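TetR family transcriptional regulator (Mycobacterium smegmatis, PDB 5XS9) probably acts as a dimeric, DNA-binding transcriptional repressor of the TetR family that controls genes of biotin metabolism. Local coordinates at residues V54-L59 against L95-S99; Q74-C79 against Q114-A118; A119-V124 against L185-G189. All blocks are in the same frame, centred on the assembly; numbering follows the deposited sequence.

Contact 1. Residues V54-L59 against L95-S99; sequences VADHIL and LVSAS
This is a buried, mostly apolar helix-to-helix contact in the middle of the chain, where helix 47-58, which follows the helix-turn-helix of the DNA-binding region, meets helix 92-101 of the TetR-type C-terminal domain. V54-I58 and L95-S99 are helical, and L59 N still donates to A55 O (2.9 Å). The local axes pass 9.6 Å apart at a signed crossing angle of -125°, and the backbones come nearest at A55 and V96, 5.4 Å between CA atoms. The small A55 makes this possible: its CB points at the other helix and lies 3.7 Å from L95 CD2, 4.1 Å from V96 CG2 and 3.8 Å from S99 OG. L95 (t, t) also lays CD1 4.0 Å from V54 CG1 and CD2 4.2 Å from I58 CD1. V96 (t) meets I58 CG2 through CG2 at 4.3 Å and L59 CD1 through CG1 at 3.9 Å, with I58 and L59 both m, t. Such packing ties the DNA-binding end of a TetR-type regulator to its core. Around it, helix 5-19 packs on V54 and I58, helix 71-87 on L59 and V96 through L86, and helix 106-122 on the same pair through V107 and I108.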
loop_
_atom_site.group_PDB
_atom_site.type_symbol
_atom_site.label_atom_id
_atom_site.label_comp_id
_atom_site.label_asym_id
_atom_site.label_seq_id
_atom_site.Cartn_x
_atom_site.Cartn_y
_atom_site.Cartn_z
ATOM N N VAL A 54 -3.748 18.291 1.969
ATOM C CA VAL A 54 -4.768 17.547 2.642
ATOM C C VAL A 54 -4.090 16.380 3.451
ATOM O O VAL A 54 -4.499 16.069 4.612
ATOM C CB VAL A 54 -5.789 16.965 1.659
ATOM C CG1 VAL A 54 -6.639 15.938 2.344
ATOM C CG2 VAL A 54 -6.662 18.041 1.054
ATOM N N ALA A 55 -3.104 15.726 2.846
ATOM C CA ALA A 55 -2.266 14.701 3.607
ATOM C C ALA A 55 -1.697 15.288 4.934
ATOM O O ALA A 55 -1.850 14.696 6.020
ATOM C CB ALA A 55 -1.148 14.160 2.731
ATOM N N ASP A 56 -1.101 16.487 4.867
ATOM C CA ASP A 56 -0.533 17.096 6.103
ATOM C C ASP A 56 -1.549 17.480 7.109
ATOM O O ASP A 56 -1.307 17.379 8.291
ATOM C CB ASP A 56 0.412 18.220 5.784
ATOM C CG ASP A 56 1.644 17.693 5.100
ATOM O OD1 ASP A 56 2.000 16.495 5.293
ATOM O OD2 ASP A 56 2.273 18.419 4.372
ATOM N N HIS A 57 -2.744 17.780 6.647
ATOM C CA HIS A 57 -3.822 18.146 7.536
ATOM C C HIS A 57 -4.334 16.912 8.259
ATOM O O HIS A 57 -4.556 16.948 9.471
ATOM C CB HIS A 57 -4.950 18.806 6.717
ATOM C CG HIS A 57 -6.118 19.229 7.541
ATOM N ND1 HIS A 57 -7.374 18.697 7.378
ATOM C CD2 HIS A 57 -6.225 20.143 8.523
ATOM C CE1 HIS A 57 -8.199 19.239 8.251
ATOM N NE2 HIS A 57 -7.523 20.109 8.966
ATOM N N ILE A 58 -4.569 15.842 7.496
ATOM C CA ILE A 58 -4.927 14.486 7.988
ATOM C C ILE A 58 -3.906 13.987 9.029
ATOM O O ILE A 58 -4.252 13.303 9.973
ATOM C CB ILE A 58 -4.979 13.487 6.758
ATOM C CG1 ILE A 58 -6.275 13.657 5.993
ATOM C CG2 ILE A 58 -4.887 12.021 7.094
ATOM C CD1 ILE A 58 -6.210 12.943 4.646
ATOM N N LEU A 59 -2.655 14.288 8.825
ATOM C CA LEU A 59 -1.570 13.776 9.653
ATOM C C LEU A 59 -1.164 14.746 10.793
ATOM O O LEU A 59 -0.244 14.434 11.563
ATOM C CB LEU A 59 -0.313 13.568 8.744
ATOM C CG LEU A 59 -0.380 12.435 7.732
ATOM C CD1 LEU A 59 0.826 12.445 6.821
ATOM C CD2 LEU A 59 -0.545 11.095 8.420
ATOM N N LEU A 95 -4.363 8.210 0.158
ATOM C CA LEU A 95 -4.031 9.608 -0.130
ATOM C C LEU A 95 -2.641 9.894 0.449
ATOM O O LEU A 95 -1.803 10.479 -0.241
ATOM C CB LEU A 95 -5.097 10.533 0.477
ATOM C CG LEU A 95 -5.061 12.023 0.052
ATOM C CD1 LEU A 95 -6.402 12.667 0.134
ATOM C CD2 LEU A 95 -4.093 12.718 0.978
ATOM N N VAL A 96 -2.366 9.458 1.681
ATOM C CA VAL A 96 -1.002 9.649 2.289
ATOM C C VAL A 96 0.066 8.863 1.556
ATOM O O VAL A 96 1.160 9.410 1.315
ATOM C CB VAL A 96 -0.965 9.419 3.774
ATOM C CG1 VAL A 96 0.432 9.490 4.299
ATOM C CG2 VAL A 96 -1.886 10.472 4.435
ATOM N N SER A 97 -0.262 7.634 1.115
ATOM C CA SER A 97 0.670 6.867 0.229
ATOM C C SER A 97 1.074 7.605 -0.995
ATOM O O SER A 97 2.260 7.616 -1.315
ATOM C CB SER A 97 0.172 5.498 -0.194
ATOM O OG SER A 97 -0.135 4.792 0.991
ATOM N N ALA A 98 0.089 8.105 -1.743
ATOM C CA ALA A 98 0.394 8.795 -2.983
ATOM C C ALA A 98 1.127 10.116 -2.713
ATOM O O ALA A 98 2.043 10.504 -3.481
ATOM C CB ALA A 98 -0.848 8.984 -3.867
ATOM N N SER A 99 0.838 10.788 -1.608
ATOM C CA SER A 99 1.563 12.010 -1.319
ATOM C C SER A 99 2.980 11.798 -0.847
ATOM O O SER A 99 3.846 12.603 -1.136
ATOM C CB SER A 99 0.815 12.905 -0.329
ATOM O OG SER A 99 -0.393 13.361 -0.927
#

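Contact 2. Residues Q74-C79 against Q114-A118; sequences QIHESC and QLGRA
L115, A118 and I75 lose the most surface here, where helix 71-87 runs nearly antiparallel to helix 106-122 (160° between the local directions, axes 9.8 Å apart). Both segments are helical throughout; the CA atoms pair I75 with L115 at 6.3 Å and Q74 with A118 at 6.6 Å. L115 (m, t) reaches across so that its CD2 lies 4.1 Å from I75 CA, 4.0 Å from S78 CB and 4.3 Å from C79 SG. A118 points its CB at the partner helix, 3.6 Å from I75 CG1 and 3.9 Å from Q74 OE1; I75 is m, t. Beside this apolar strip, one water hydrogen-bonds to Q74 O (3.3 Å), S78 OG (2.7 Å) and, as acceptor, Q114 NE2 (2.9 Å). Q114 NE2 also donates to T64 O, while Q74 NE2 bonds to L69 O. The chemistry is therefore that of an antiparallel helix pair inside the TetR C-terminal domain: aliphatic packing where the helices press together, and a water joining their polar groups alongside.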
loop_
_atom_site.group_PDB
_atom_site.type_symbol
_atom_site.label_atom_id
_atom_site.label_comp_id
_atom_site.label_asym_id
_atom_site.label_seq_id
_atom_site.Cartn_x
_atom_site.Cartn_y
_atom_site.Cartn_z
ATOM N N GLN A 74 8.918 3.931 21.036
ATOM C CA GLN A 74 8.775 4.978 20.062
ATOM C C GLN A 74 8.203 4.528 18.691
ATOM O O GLN A 74 7.406 5.268 18.042
ATOM C CB GLN A 74 10.132 5.635 19.740
ATOM C CG GLN A 74 10.789 6.366 20.942
ATOM C CD GLN A 74 12.199 6.822 20.654
ATOM O OE1 GLN A 74 12.547 7.212 19.548
ATOM N NE2 GLN A 74 13.037 6.768 21.695
ATOM N N ILE A 75 8.699 3.393 18.206
ATOM C CA ILE A 75 8.208 2.888 16.928
ATOM C C ILE A 75 6.735 2.521 17.087
ATOM O O ILE A 75 5.904 2.908 16.274
ATOM C CB ILE A 75 8.999 1.685 16.495
ATOM C CG1 ILE A 75 10.390 2.200 16.035
ATOM C CG2 ILE A 75 8.245 0.981 15.357
ATOM C CD1 ILE A 75 11.331 1.124 15.877
ATOM N N HIS A 76 6.427 1.803 18.144
ATOM C CA HIS A 76 5.020 1.440 18.375
ATOM C C HIS A 76 4.134 2.683 18.417
ATOM O O HIS A 76 3.099 2.732 17.762
ATOM C CB HIS A 76 4.840 0.510 19.616
ATOM C CG HIS A 76 5.292 -0.904 19.371
ATOM N ND1 HIS A 76 4.542 -1.807 18.620
ATOM C CD2 HIS A 76 6.378 -1.595 19.810
ATOM C CE1 HIS A 76 5.177 -2.966 18.573
ATOM N NE2 HIS A 76 6.292 -2.863 19.282
ATOM N N GLU A 77 4.546 3.697 19.174
ATOM C CA GLU A 77 3.703 4.863 19.436
ATOM C C GLU A 77 3.515 5.648 18.186
ATOM O O GLU A 77 2.376 5.989 17.784
ATOM C CB GLU A 77 4.290 5.722 20.614
ATOM C CG GLU A 77 3.367 6.763 21.173
ATOM C CD GLU A 77 2.252 6.201 22.099
ATOM O OE1 GLU A 77 2.244 5.010 22.465
ATOM O OE2 GLU A 77 1.372 6.992 22.488
ATOM N N SER A 78 4.601 5.874 17.424
ATOM C CA SER A 78 4.484 6.569 16.164
ATOM C C SER A 78 3.624 5.898 15.110
ATOM O O SER A 78 2.878 6.548 14.371
ATOM C CB SER A 78 5.860 6.906 15.556
ATOM O OG SER A 78 6.446 7.912 16.400
ATOM N N CYS A 79 3.757 4.594 14.986
ATOM C CA CYS A 79 3.039 3.875 13.947
ATOM C C CYS A 79 1.555 3.786 14.306
ATOM O O CYS A 79 0.744 3.876 13.433
ATOM C CB CYS A 79 3.640 2.459 13.855
ATOM S SG CYS A 79 5.280 2.565 12.974
ATOM N N GLN A 114 11.679 10.835 12.313
ATOM C CA GLN A 114 11.541 10.409 13.677
ATOM C C GLN A 114 11.762 8.899 13.876
ATOM O O GLN A 114 12.413 8.486 14.805
ATOM C CB GLN A 114 10.170 10.842 14.189
ATOM C CG GLN A 114 9.970 10.679 15.642
ATOM C CD GLN A 114 8.780 11.499 16.160
ATOM O OE1 GLN A 114 8.617 12.675 15.837
ATOM N NE2 GLN A 114 7.994 10.895 17.013
ATOM N N LEU A 115 11.236 8.074 12.981
ATOM C CA LEU A 115 11.486 6.659 13.046
ATOM C C LEU A 115 12.992 6.286 12.854
ATOM O O LEU A 115 13.462 5.330 13.438
ATOM C CB LEU A 115 10.667 5.916 12.001
ATOM C CG LEU A 115 9.149 5.887 12.231
ATOM C CD1 LEU A 115 8.531 5.380 10.947
ATOM C CD2 LEU A 115 8.766 5.093 13.468
ATOM N N GLY A 116 13.699 7.021 12.005
ATOM C CA GLY A 116 15.129 6.864 11.853
ATOM C C GLY A 116 15.889 7.038 13.130
ATOM O O GLY A 116 16.798 6.294 13.380
ATOM N N ARG A 117 15.469 7.945 14.010
ATOM C CA ARG A 117 16.094 8.013 15.341
ATOM C C ARG A 117 15.940 6.768 16.237
ATOM O O ARG A 117 16.847 6.379 16.985
ATOM C CB ARG A 117 15.622 9.265 16.059
ATOM C CG ARG A 117 16.109 10.540 15.310
ATOM C CD ARG A 117 15.846 11.836 16.105
ATOM N NE ARG A 117 14.540 12.414 15.748
ATOM C CZ ARG A 117 14.329 13.359 14.823
ATOM N NH1 ARG A 117 15.354 13.906 14.155
ATOM N NH2 ARG A 117 13.074 13.768 14.557
ATOM N N ALA A 118 14.801 6.081 16.116
ATOM C CA ALA A 118 14.602 4.869 16.862
ATOM C C ALA A 118 15.470 3.795 16.217
ATOM O O ALA A 118 16.086 2.982 16.897
ATOM C CB ALA A 118 13.095 4.468 16.805
HETATM O O HOH W 1 8.810 8.221 17.629
#

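Contact 3. Residues A119-V124 against L185-G189; sequences ARAAGV and LAAHG
L185 (m, t) is the main apolar link between the two helix ends, with H188 beside it. L185 CD2 lies 3.7 Å from V124 CG2 and 4.2 Å from A119 CB, while L185 CB is 4.1 Å from A122 CB. V124, with chi1 t, also sets CG2 over one face of the H188 ring (chi1 m), 4.2 Å from the centroid and 25° off the normal, a CH-pi contact. G123 (phi 116°) is the first residue after helix 106-122 to leave helical angles, a Schellman motif with V124 N to A119 O at 3.1 Å and G123 N to R120 O at 3.0 Å. A CB on G123 would clash with H188 O. A186-G189 form a type I turn; the CA atoms pair A122 with A186 (5.3 Å) and G123 with the poorly ordered G189 (4.8 Å). One water donates to A122 O (2.8 Å) and A186 O (3.0 Å). The arrangement is two helix C-termini packed together at the subunit interface, one finished by a Schellman motif.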
loop_
_atom_site.group_PDB
_atom_site.type_symbol
_atom_site.label_atom_id
_atom_site.label_comp_id
_atom_site.label_asym_id
_atom_site.label_seq_id
_atom_site.Cartn_x
_atom_site.Cartn_y
_atom_site.Cartn_z
ATOM N N ALA A 119 15.525 3.764 14.902
ATOM C CA ALA A 119 16.362 2.724 14.212
ATOM C C ALA A 119 17.828 2.842 14.636
ATOM O O ALA A 119 18.518 1.861 14.866
ATOM C CB ALA A 119 16.235 2.828 12.712
ATOM N N ARG A 120 18.275 4.062 14.811
ATOM C CA ARG A 120 19.675 4.325 15.182
ATOM C C ARG A 120 19.959 3.848 16.620
ATOM O O ARG A 120 20.970 3.181 16.879
ATOM C CB ARG A 120 19.945 5.827 14.897
ATOM C CG ARG A 120 21.358 6.277 15.067
ATOM C CD ARG A 120 21.476 7.810 15.054
ATOM N NE ARG A 120 21.574 8.237 13.675
ATOM C CZ ARG A 120 20.606 8.797 12.935
ATOM N NH1 ARG A 120 19.398 9.086 13.424
ATOM N NH2 ARG A 120 20.868 9.063 11.652
ATOM N N ALA A 121 18.991 4.020 17.542
ATOM C CA ALA A 121 19.135 3.462 18.873
ATOM C C ALA A 121 19.183 1.952 18.870
ATOM O O ALA A 121 19.797 1.303 19.723
ATOM C CB ALA A 121 18.011 3.978 19.810
ATOM N N ALA A 122 18.429 1.361 17.948
ATOM C CA ALA A 122 18.396 -0.073 17.820
ATOM C C ALA A 122 19.715 -0.653 17.289
ATOM O O ALA A 122 20.003 -1.867 17.443
ATOM C CB ALA A 122 17.267 -0.461 16.870
ATOM N N GLY A 123 20.507 0.186 16.627
ATOM C CA GLY A 123 21.809 -0.276 16.165
ATOM C C GLY A 123 21.964 -0.283 14.654
ATOM O O GLY A 123 22.998 -0.692 14.195
ATOM N N VAL A 124 20.938 0.115 13.904
ATOM C CA VAL A 124 21.021 0.220 12.508
ATOM C C VAL A 124 22.087 1.273 12.176
ATOM O O VAL A 124 22.110 2.351 12.729
ATOM C CB VAL A 124 19.614 0.545 11.849
ATOM C CG1 VAL A 124 19.718 0.683 10.357
ATOM C CG2 VAL A 124 18.614 -0.572 12.078
ATOM N N LEU A 185 14.778 -4.917 13.702
ATOM C CA LEU A 185 15.645 -3.817 13.983
ATOM C C LEU A 185 16.606 -4.162 15.097
ATOM O O LEU A 185 17.798 -3.849 14.996
ATOM C CB LEU A 185 14.868 -2.557 14.311
ATOM C CG LEU A 185 14.085 -1.881 13.212
ATOM C CD1 LEU A 185 13.059 -0.887 13.671
ATOM C CD2 LEU A 185 15.000 -1.201 12.168
ATOM N N ALA A 186 16.086 -4.794 16.154
ATOM C CA ALA A 186 16.882 -5.151 17.333
ATOM C C ALA A 186 17.986 -6.109 16.953
ATOM O O ALA A 186 19.077 -5.989 17.458
ATOM C CB ALA A 186 16.002 -5.771 18.415
ATOM N N ALA A 187 17.735 -7.017 16.019
ATOM C CA ALA A 187 18.813 -7.823 15.394
ATOM C C ALA A 187 20.020 -7.064 14.916
ATOM O O ALA A 187 21.075 -7.644 14.901
ATOM C CB ALA A 187 18.318 -8.752 14.327
ATOM N N HIS A 188 19.910 -5.768 14.612
ATOM C CA HIS A 188 21.082 -4.906 14.413
ATOM C C HIS A 188 21.852 -4.514 15.775
ATOM O O HIS A 188 22.868 -3.871 15.757
ATOM C CB HIS A 188 20.648 -3.670 13.620
ATOM C CG HIS A 188 20.392 -3.961 12.164
ATOM N ND1 HIS A 188 19.378 -4.790 11.712
ATOM C CD2 HIS A 188 21.110 -3.621 11.074
ATOM C CE1 HIS A 188 19.482 -4.906 10.398
ATOM N NE2 HIS A 188 20.517 -4.205 9.989
ATOM N N GLY A 189 21.348 -4.911 16.939
ATOM C CA GLY A 189 21.946 -4.573 18.205
ATOM C C GLY A 189 22.980 -5.608 18.566
ATOM O O GLY A 189 23.933 -5.249 19.224
HETATM O O HOH W 2 19.143 -3.689 19.432
#

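The centres of contacts 1, 2 and 3 lie about 5, 14 and 24 Å from the centre of the chain. Contacts 2 and 3 share helix 106-122, have centres 12 Å apart and touch, I75 CD1 meeting L185 CD1 at 3.4 Å, so their apolar parts run into one another. Contact 1 stands apart, its centre 18 Å from that of contact 2, with nearest atoms about 8 Å away, and 28 Å from that of contact 3. Helices 71-87 and 106-122 bridge the gap, since both pack on L59 and V96. Contact 1 lies next to helix 5-19 of the DNA-binding part, though A98 meets W153 of the second subunit; contact 3 touches that subunit through V124, L185, A187 and H188.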